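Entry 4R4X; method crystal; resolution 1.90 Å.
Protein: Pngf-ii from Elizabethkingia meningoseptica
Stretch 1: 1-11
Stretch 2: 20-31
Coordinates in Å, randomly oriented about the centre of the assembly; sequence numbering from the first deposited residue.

Stretch 1, residues 1-11: AQTYEITYQNS
Stretch 2 20-31: QNHIISITNSDK

The most unusual feature of this contact is that the antiparallel ladder ends the same way twice: at each end a water takes up where direct backbone pairing stops. Water 1 donates to Gln2 O (2.6 Å) and accepts from Ser29 N (2.9 Å); water 2 accepts from Ile23 N (3.0 Å) and donates a weak bond to Tyr8 O (3.1 Å). Tyr8 O gains a second donor from a side chain, His22 ND1, at 3.0 Å. His22, with chi1 m and chi2 -83°, points its CA-to-CB bond toward stretch 1 and brings its ring edge to that carbonyl, a role suited to an imidazole that carries its donor on a short side chain.

Between the waters, two extended segments run at 167°, their axes 4.7 Å apart at closest approach. Most strand residues lie near phi -115°, psi 130°; Thr27 is more extended at -149°/145°, Ile23 begins its strand at -71°/142° and Tyr8 has psi 160°. In the register Tyr4 faces Thr27, Glu5 Ile26, Ile6 Ser25 and Thr7 Ile24, with CA-CA distances of 5.3, 4.5, 5.1 and 4.7 Å. The wider pairs exchange two hydrogen bonds each: Tyr4 N to Thr27 O 2.8 Å and Thr27 N to Tyr4 O 2.9 Å; Ile6 N to Ser25 O 2.8 Å and Ser25 N to Ile6 O 2.9 Å. Tyr8 N to Ile23 O, 3.0 Å, adds one more. At the narrow pairs CA-H groups approach the same carbonyls, as in Ile26 CA to Tyr4 O and Ile24 CA to Ile6 O, both 3.3 Å.

One face carries Glu5, Thr7, Ile24 and Ile26. Beta-branched residues favour such extended backbones; both isoleucines are m,t. Thr7 (m) sets CG2 4.0 Å from His22 CB. Glu5 is t,t; its OE2, 3.8 Å from Ile24 CG2, is hydrogen-bonded elsewhere in the structure. Thr3 (m) sets CG2 3.6 Å from Ile26 CG2.

The other face carries Tyr4, Ile6, Ser25 and Thr27. Ile6 (m, chi2 89°) places CD1 3.9 Å from Thr27 CG2; Thr27 is t. The ring edge of Tyr8 comes up to the small Ser25 (t), with Tyr8 CE1 4.1 Å from Ser25 CB. Tyr8 (m, chi2 90°) also sets CD1 4.1 Å from Ile23 CG2, Ile23 being m,t. Tyrosine suits this buried site because its ring packs on aliphatic carbon while its hydroxyl bonds elsewhere in the structure. Tyr4 (m, chi2 88°) is buried, its CB 4.5 Å from Thr27 CG2, a place that suits a largely apolar ring.

Near the N terminus, Ala1 CB rests 3.5 Å from Ser29 OG. The two stretches together bury 889 Å².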

# COMPACT_ATOMS: atom_id res chain seq x y z
N ALA A 1 -51.10 -8.04 6.57
CA ALA A 1 -49.93 -7.27 7.06
C ALA A 1 -49.63 -6.15 6.07
O ALA A 1 -48.94 -6.36 5.10
CB ALA A 1 -48.73 -8.19 7.21
N GLN A 2 -50.18 -4.96 6.31
CA GLN A 2 -49.96 -3.83 5.43
C GLN A 2 -48.48 -3.42 5.46
O GLN A 2 -47.85 -3.37 6.53
CB GLN A 2 -50.82 -2.65 5.85
CG GLN A 2 -50.60 -1.37 5.05
CD GLN A 2 -51.17 -1.45 3.65
OE1 GLN A 2 -52.35 -1.73 3.48
NE2 GLN A 2 -50.34 -1.19 2.62
N THR A 3 -47.97 -3.12 4.27
CA THR A 3 -46.62 -2.61 4.10
C THR A 3 -46.61 -1.11 3.94
O THR A 3 -47.43 -0.54 3.20
CB THR A 3 -45.97 -3.27 2.87
OG1 THR A 3 -45.88 -4.66 3.11
CG2 THR A 3 -44.58 -2.71 2.60
N TYR A 4 -45.65 -0.45 4.60
CA TYR A 4 -45.49 1.00 4.49
C TYR A 4 -44.10 1.38 4.03
O TYR A 4 -43.13 0.71 4.34
CB TYR A 4 -45.74 1.69 5.83
CG TYR A 4 -47.11 1.45 6.40
CD1 TYR A 4 -47.34 0.35 7.20
CD2 TYR A 4 -48.16 2.32 6.13
CE1 TYR A 4 -48.59 0.10 7.72
CE2 TYR A 4 -49.43 2.08 6.66
CZ TYR A 4 -49.63 0.97 7.45
OH TYR A 4 -50.86 0.69 7.99
N GLU A 5 -44.02 2.49 3.32
CA GLU A 5 -42.76 3.05 2.87
C GLU A 5 -42.60 4.41 3.51
O GLU A 5 -43.45 5.27 3.33
CB GLU A 5 -42.79 3.20 1.36
CG GLU A 5 -41.61 3.93 0.76
CD GLU A 5 -41.36 3.50 -0.68
OE1 GLU A 5 -42.09 2.61 -1.18
OE2 GLU A 5 -40.44 4.05 -1.32
N ILE A 6 -41.53 4.58 4.29
CA ILE A 6 -41.25 5.85 4.94
C ILE A 6 -40.00 6.48 4.38
O ILE A 6 -38.95 5.82 4.28
CB ILE A 6 -41.06 5.66 6.47
CG1 ILE A 6 -42.28 4.93 7.07
CG2 ILE A 6 -40.85 7.03 7.12
CD1 ILE A 6 -42.16 3.42 7.08
N THR A 7 -40.11 7.74 3.99
CA THR A 7 -39.05 8.47 3.37
C THR A 7 -38.59 9.56 4.29
O THR A 7 -39.40 10.25 4.88
CB THR A 7 -39.53 9.11 2.05
OG1 THR A 7 -40.09 8.08 1.23
CG2 THR A 7 -38.36 9.81 1.35
N TYR A 8 -37.28 9.70 4.42
CA TYR A 8 -36.69 10.58 5.43
C TYR A 8 -35.88 11.70 4.82
O TYR A 8 -35.40 11.61 3.69
CB TYR A 8 -35.78 9.80 6.38
CG TYR A 8 -36.48 8.76 7.21
CD1 TYR A 8 -36.62 7.46 6.75
CD2 TYR A 8 -36.98 9.06 8.47
CE1 TYR A 8 -37.25 6.49 7.51
CE2 TYR A 8 -37.63 8.10 9.24
CZ TYR A 8 -37.75 6.81 8.77
OH TYR A 8 -38.39 5.84 9.52
N GLN A 9 -35.68 12.74 5.63
CA GLN A 9 -34.94 13.93 5.23
C GLN A 9 -33.94 14.34 6.31
O GLN A 9 -34.31 14.49 7.48
CB GLN A 9 -35.92 15.08 4.98
CG GLN A 9 -35.28 16.37 4.52
CD GLN A 9 -36.31 17.46 4.28
OE1 GLN A 9 -36.60 17.79 3.13
NE2 GLN A 9 -36.87 18.00 5.34
N ASN A 10 -32.68 14.53 5.91
CA ASN A 10 -31.58 14.96 6.79
C ASN A 10 -31.42 16.47 6.85
O ASN A 10 -31.52 17.14 5.83
CB ASN A 10 -30.26 14.35 6.33
CG ASN A 10 -30.19 12.86 6.57
OD1 ASN A 10 -29.27 12.36 7.22
ND2 ASN A 10 -31.19 12.15 6.11
N SER A 11 -31.16 16.97 8.05
CA SER A 11 -30.97 18.39 8.34
C SER A 11 -29.78 18.54 9.26
O SER A 11 -29.50 17.65 10.06
CB SER A 11 -32.19 18.95 9.08
OG SER A 11 -33.21 19.29 8.17
N GLN A 20 -29.90 15.58 -1.68
CA GLN A 20 -29.46 14.47 -0.86
C GLN A 20 -30.08 13.15 -1.34
O GLN A 20 -31.07 13.12 -2.07
CB GLN A 20 -29.79 14.73 0.62
CG GLN A 20 -31.26 15.05 0.87
CD GLN A 20 -31.59 15.26 2.35
OE1 GLN A 20 -31.44 16.35 2.89
NE2 GLN A 20 -32.08 14.21 2.99
N ASN A 21 -29.48 12.05 -0.90
CA ASN A 21 -29.95 10.70 -1.19
C ASN A 21 -30.83 10.26 -0.01
O ASN A 21 -30.30 9.88 1.02
CB ASN A 21 -28.73 9.79 -1.33
CG ASN A 21 -29.08 8.34 -1.61
OD1 ASN A 21 -30.23 7.99 -1.93
ND2 ASN A 21 -28.06 7.49 -1.53
N HIS A 22 -32.14 10.33 -0.16
CA HIS A 22 -33.05 10.14 0.99
C HIS A 22 -33.06 8.69 1.48
O HIS A 22 -33.13 7.76 0.70
CB HIS A 22 -34.47 10.55 0.65
CG HIS A 22 -34.60 11.98 0.25
ND1 HIS A 22 -34.71 13.00 1.16
CD2 HIS A 22 -34.64 12.57 -0.98
CE1 HIS A 22 -34.83 14.15 0.53
NE2 HIS A 22 -34.78 13.92 -0.77
N ILE A 23 -32.99 8.53 2.79
CA ILE A 23 -33.13 7.22 3.41
C ILE A 23 -34.58 6.76 3.29
O ILE A 23 -35.52 7.56 3.37
CB ILE A 23 -32.62 7.27 4.87
CG1 ILE A 23 -31.11 7.52 4.90
CG2 ILE A 23 -32.93 5.96 5.60
CD1 ILE A 23 -30.60 8.20 6.17
N ILE A 24 -34.76 5.46 3.06
CA ILE A 24 -36.08 4.86 2.94
C ILE A 24 -36.18 3.60 3.79
O ILE A 24 -35.31 2.75 3.74
CB ILE A 24 -36.41 4.51 1.47
CG1 ILE A 24 -36.23 5.74 0.56
CG2 ILE A 24 -37.82 3.91 1.36
CD1 ILE A 24 -36.42 5.48 -0.92
N SER A 25 -37.28 3.48 4.54
CA SER A 25 -37.59 2.25 5.26
C SER A 25 -38.85 1.68 4.64
O SER A 25 -39.82 2.42 4.42
CB SER A 25 -37.80 2.52 6.75
OG SER A 25 -38.25 1.37 7.48
N ILE A 26 -38.83 0.39 4.33
CA ILE A 26 -40.02 -0.32 3.90
C ILE A 26 -40.33 -1.40 4.91
O ILE A 26 -39.46 -2.23 5.22
CB ILE A 26 -39.86 -0.92 2.50
CG1 ILE A 26 -39.57 0.20 1.50
CG2 ILE A 26 -41.12 -1.68 2.12
CD1 ILE A 26 -39.24 -0.29 0.11
N THR A 27 -41.55 -1.41 5.43
CA THR A 27 -41.81 -2.25 6.58
C THR A 27 -43.23 -2.77 6.66
O THR A 27 -44.17 -2.10 6.24
CB THR A 27 -41.46 -1.46 7.87
OG1 THR A 27 -41.46 -2.35 8.98
CG2 THR A 27 -42.44 -0.32 8.11
N ASN A 28 -43.36 -3.99 7.16
CA ASN A 28 -44.64 -4.56 7.55
C ASN A 28 -44.39 -5.36 8.83
O ASN A 28 -43.27 -5.37 9.34
CB ASN A 28 -45.26 -5.41 6.41
CG ASN A 28 -44.33 -6.51 5.89
OD1 ASN A 28 -44.18 -6.71 4.69
ND2 ASN A 28 -43.74 -7.22 6.77
N SER A 29 -45.41 -6.04 9.34
CA SER A 29 -45.25 -6.73 10.63
C SER A 29 -44.28 -7.91 10.60
O SER A 29 -43.89 -8.38 11.67
CB SER A 29 -46.61 -7.18 11.18
OG SER A 29 -47.21 -8.12 10.31
N ASP A 30 -43.88 -8.39 9.42
CA ASP A 30 -42.97 -9.56 9.30
C ASP A 30 -41.50 -9.20 9.03
O ASP A 30 -40.60 -9.87 9.53
CB ASP A 30 -43.43 -10.48 8.16
CG ASP A 30 -44.84 -11.01 8.36
OD1 ASP A 30 -45.09 -11.60 9.43
OD2 ASP A 30 -45.68 -10.84 7.45
N LYS A 31 -41.27 -8.17 8.21
CA LYS A 31 -39.94 -7.82 7.69
C LYS A 31 -39.82 -6.32 7.54
O LYS A 31 -40.79 -5.66 7.17
CB LYS A 31 -39.75 -8.40 6.29
CG LYS A 31 -39.77 -9.91 6.17
CD LYS A 31 -38.41 -10.49 6.50
CE LYS A 31 -38.51 -11.93 6.94
NZ LYS A 31 -37.13 -12.48 6.90
O HOH W 1 -47.98 -5.01 8.60
O HOH W 2 -32.49 10.91 4.46